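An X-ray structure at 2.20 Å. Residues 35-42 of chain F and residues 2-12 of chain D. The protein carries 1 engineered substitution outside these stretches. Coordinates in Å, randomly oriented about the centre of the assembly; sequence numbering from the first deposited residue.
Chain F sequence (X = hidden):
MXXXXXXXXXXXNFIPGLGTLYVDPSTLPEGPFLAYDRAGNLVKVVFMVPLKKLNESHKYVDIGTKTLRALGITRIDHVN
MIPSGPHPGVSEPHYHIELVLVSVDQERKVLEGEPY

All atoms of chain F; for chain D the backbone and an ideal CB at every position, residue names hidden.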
# COMPACT_ATOMS: atom_id res chain seq x y z
N ALA F 35 29.15 -19.91 -4.59
CA ALA F 35 29.15 -18.49 -4.23
C ALA F 35 28.71 -18.32 -2.79
O ALA F 35 27.59 -18.70 -2.43
CB ALA F 35 28.21 -17.70 -5.15
N TYR F 36 29.58 -17.73 -1.98
CA TYR F 36 29.33 -17.49 -0.57
C TYR F 36 29.07 -16.02 -0.29
O TYR F 36 29.56 -15.16 -1.03
CB TYR F 36 30.54 -17.94 0.25
CG TYR F 36 30.80 -19.43 0.18
CD1 TYR F 36 31.49 -20.00 -0.90
CD2 TYR F 36 30.31 -20.28 1.18
CE1 TYR F 36 31.67 -21.38 -0.99
CE2 TYR F 36 30.50 -21.67 1.11
CZ TYR F 36 31.17 -22.21 0.02
OH TYR F 36 31.33 -23.57 -0.06
N ASP F 37 28.30 -15.72 0.77
CA ASP F 37 28.07 -14.32 1.11
C ASP F 37 29.16 -13.84 2.07
O ASP F 37 30.13 -14.56 2.34
CB ASP F 37 26.68 -14.09 1.70
CG ASP F 37 26.42 -14.90 2.97
OD1 ASP F 37 27.38 -15.28 3.69
OD2 ASP F 37 25.21 -15.15 3.23
N ARG F 38 29.03 -12.62 2.58
CA ARG F 38 30.04 -12.07 3.49
C ARG F 38 30.15 -12.82 4.81
O ARG F 38 31.15 -12.70 5.51
CB ARG F 38 29.78 -10.58 3.75
CG ARG F 38 29.96 -9.67 2.51
CD ARG F 38 29.97 -8.19 2.92
NE ARG F 38 29.92 -7.26 1.79
CZ ARG F 38 30.97 -6.91 1.05
NH1 ARG F 38 32.16 -7.42 1.30
NH2 ARG F 38 30.82 -6.05 0.05
N ALA F 39 29.12 -13.59 5.15
CA ALA F 39 29.11 -14.34 6.41
C ALA F 39 29.70 -15.73 6.20
O ALA F 39 29.85 -16.51 7.14
CB ALA F 39 27.66 -14.45 6.95
N GLY F 40 30.02 -16.06 4.96
CA GLY F 40 30.60 -17.36 4.71
C GLY F 40 29.57 -18.45 4.47
O GLY F 40 29.94 -19.62 4.45
N ASN F 41 28.31 -18.06 4.31
CA ASN F 41 27.23 -19.01 4.03
C ASN F 41 27.18 -19.25 2.51
O ASN F 41 27.32 -18.30 1.73
CB ASN F 41 25.88 -18.43 4.44
CG ASN F 41 25.80 -18.12 5.91
OD1 ASN F 41 26.12 -18.96 6.73
ND2 ASN F 41 25.36 -16.91 6.24
N LEU F 42 26.95 -20.49 2.10
CA LEU F 42 26.84 -20.83 0.69
C LEU F 42 25.48 -20.35 0.17
O LEU F 42 24.43 -20.76 0.66
CB LEU F 42 26.95 -22.33 0.49
CG LEU F 42 26.74 -22.83 -0.95
CD1 LEU F 42 27.81 -22.26 -1.87
CD2 LEU F 42 26.79 -24.38 -0.95
N UNK D 2 35.84 -28.58 3.68
CA UNK D 2 34.63 -27.70 3.74
C UNK D 2 35.01 -26.23 3.61
O UNK D 2 35.74 -25.67 4.45
CB UNK D 2 33.87 -27.91 5.05
N UNK D 3 34.51 -25.60 2.55
CA UNK D 3 34.80 -24.19 2.27
C UNK D 3 34.08 -23.24 3.22
O UNK D 3 34.68 -22.28 3.71
CB UNK D 3 34.41 -23.86 0.83
N UNK D 4 32.81 -23.52 3.51
CA UNK D 4 32.03 -22.67 4.41
C UNK D 4 32.64 -22.57 5.80
O UNK D 4 32.72 -21.49 6.38
CB UNK D 4 30.60 -23.20 4.52
N UNK D 5 33.07 -23.72 6.33
CA UNK D 5 33.68 -23.76 7.66
C UNK D 5 35.02 -23.03 7.62
O UNK D 5 35.40 -22.37 8.59
CB UNK D 5 33.86 -25.20 8.14
N UNK D 6 35.71 -23.15 6.50
CA UNK D 6 37.00 -22.51 6.33
C UNK D 6 36.86 -20.98 6.24
O UNK D 6 37.67 -20.25 6.80
CB UNK D 6 37.69 -23.06 5.08
N UNK D 7 35.84 -20.51 5.52
CA UNK D 7 35.63 -19.07 5.39
C UNK D 7 35.27 -18.48 6.74
O UNK D 7 35.86 -17.49 7.16
CB UNK D 7 34.54 -18.77 4.36
N UNK D 8 34.29 -19.10 7.40
CA UNK D 8 33.82 -18.65 8.71
C UNK D 8 34.94 -18.66 9.73
O UNK D 8 34.96 -17.84 10.65
CB UNK D 8 32.67 -19.53 9.20
N UNK D 9 35.88 -19.58 9.57
CA UNK D 9 37.00 -19.65 10.49
C UNK D 9 37.85 -18.42 10.34
O UNK D 9 38.25 -17.81 11.33
CB UNK D 9 37.83 -20.91 10.26
N UNK D 10 38.13 -18.04 9.10
CA UNK D 10 38.93 -16.86 8.81
C UNK D 10 38.21 -15.57 9.23
O UNK D 10 38.81 -14.72 9.90
CB UNK D 10 39.27 -16.81 7.32
N UNK D 11 36.95 -15.43 8.84
CA UNK D 11 36.13 -14.25 9.16
C UNK D 11 36.15 -13.81 10.63
O UNK D 11 36.07 -14.64 11.54
CB UNK D 11 34.68 -14.53 8.76
N UNK D 12 36.24 -12.49 10.89
CA UNK D 12 36.26 -11.92 12.25
C UNK D 12 34.85 -12.02 12.84
O UNK D 12 33.87 -12.00 12.10
CB UNK D 12 36.74 -10.47 12.24

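Position 2 lies at the N-terminal end of the helical segment, and its ideal CB has nothing of chain F within 5.5 Å. Chain F sets no demand here, but a residue at this end of a helix often accepts a hydrogen bond from a free amide of the first turn, a role suited to Asn, Asp, Ser or Thr. The residue is Asn D2; its OD1 takes a hydrogen bond from the backbone N of position 5 at 2.7 Å, although the side chain is poorly ordered.

Position 3 is helical, with its CB directed toward chain F, 3.2 Å from Tyr F36 OH. So tight an approach favours a compact apolar group that can lie along the ring; Ala, Val or Ile would suit. It is Val D3, chi1 t, with CG1 3.7 Å from Tyr F36 CE1.

At position 4 the CA-to-CB bond points sideways, and the ideal CB lies 3.6 Å from Gly F40 O and 3.7 Å from Tyr F36 CE2. A carbonyl oxygen this close, beside the ring, favours a short donor: Ser or Thr, with Ala or Cys possible if the carbonyl is left unanswered. Ser D4 is found, and with chi1 t its OG donates to Gly F40 O at 2.8 Å. Its backbone N also makes a weak 3.4 Å hydrogen bond to a water O that lies 2.6 Å from Tyr F36 OH, so the water links helix and ring.

Positions 5 and 6 leave chain F: 5 points away and 6 is out of reach, so many helix-compatible residues fit. They are Glu D5 and Ala D6.

Position 7 again points toward chain F, its ideal CB 4.2 Å from Gly F40 CA, with the ring of Tyr F36 within a side chain's reach. A medium apolar residue is expected, Leu or Met above all. Leu D7, chi1 m and chi2 t, lays CD1 over one face of that ring, 3.4 Å from Tyr F36 CG and 4.1 Å from Gly F40 CA.

Position 8 points sideways, its ideal CB 4.6 Å from Ala F39 O, and Asn F41 OD1 lies farther along. A long donor, Lys or Arg, could span the gap; Gln is a weaker candidate. Extended Lys D8 donates from NZ to Asn F41 OD1 at 3.0 Å, while its CG packs 3.4 Å from Ala F39 O. The absence of a side chain at Gly F40 matters here: an ideal CB there would clash with Lys D8 CG at 3.0 Å.

Positions 9 and 10 are out of reach and little constrained by chain F; they are Gly D9 and Ala D10.

Position 11 is the first to leave helical phi/psi (-49/138), yet points toward the turn, its ideal CB 5.1 Å from Arg F38 O and 5.5 Å from Ala F39 O. These carbonyls would admit a donor such as Gln or Lys as well as apolar Leu or Met; the backbone alone does not choose. Leu D11 sets CD1 3.4 Å from Ala F39 O and 3.7 Å from Gly F40 N, and CD2 3.5 Å from Arg F38 O.

Position 12, out of reach with phi -73°, tolerates many residues, proline included; it is Pro D12.

Chain D, residues 2-12: NVSEALKGALP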
# COMPACT_ATOMS: atom_id res chain seq x y z
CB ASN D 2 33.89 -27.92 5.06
CG ASN D 2 32.57 -27.19 5.10
OD1 ASN D 2 32.52 -25.97 4.96
ND2 ASN D 2 31.48 -27.94 5.27
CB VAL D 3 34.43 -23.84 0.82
CG1 VAL D 3 34.85 -22.42 0.50
CG2 VAL D 3 35.10 -24.82 -0.13
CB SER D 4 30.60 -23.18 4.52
OG SER D 4 29.81 -22.29 5.30
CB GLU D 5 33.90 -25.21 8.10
CG GLU D 5 32.62 -26.01 8.25
CD GLU D 5 32.88 -27.42 8.76
OE1 GLU D 5 33.60 -28.18 8.08
OE2 GLU D 5 32.36 -27.76 9.85
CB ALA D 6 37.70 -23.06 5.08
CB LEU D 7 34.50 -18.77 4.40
CG LEU D 7 34.80 -18.90 2.91
CD1 LEU D 7 33.52 -18.64 2.14
CD2 LEU D 7 35.88 -17.89 2.48
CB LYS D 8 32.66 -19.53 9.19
CG LYS D 8 31.37 -19.25 8.45
CD LYS D 8 30.17 -19.91 9.10
CE LYS D 8 28.87 -19.52 8.38
NZ LYS D 8 27.70 -20.20 8.99
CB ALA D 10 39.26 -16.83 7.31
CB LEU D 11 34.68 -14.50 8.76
CG LEU D 11 34.39 -14.66 7.26
CD1 LEU D 11 33.03 -15.30 7.05
CD2 LEU D 11 34.46 -13.31 6.59
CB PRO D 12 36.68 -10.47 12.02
CG PRO D 12 37.35 -10.49 10.64
CD PRO D 12 36.47 -11.43 9.88
O HOH W 1 30.36 -25.15 1.79
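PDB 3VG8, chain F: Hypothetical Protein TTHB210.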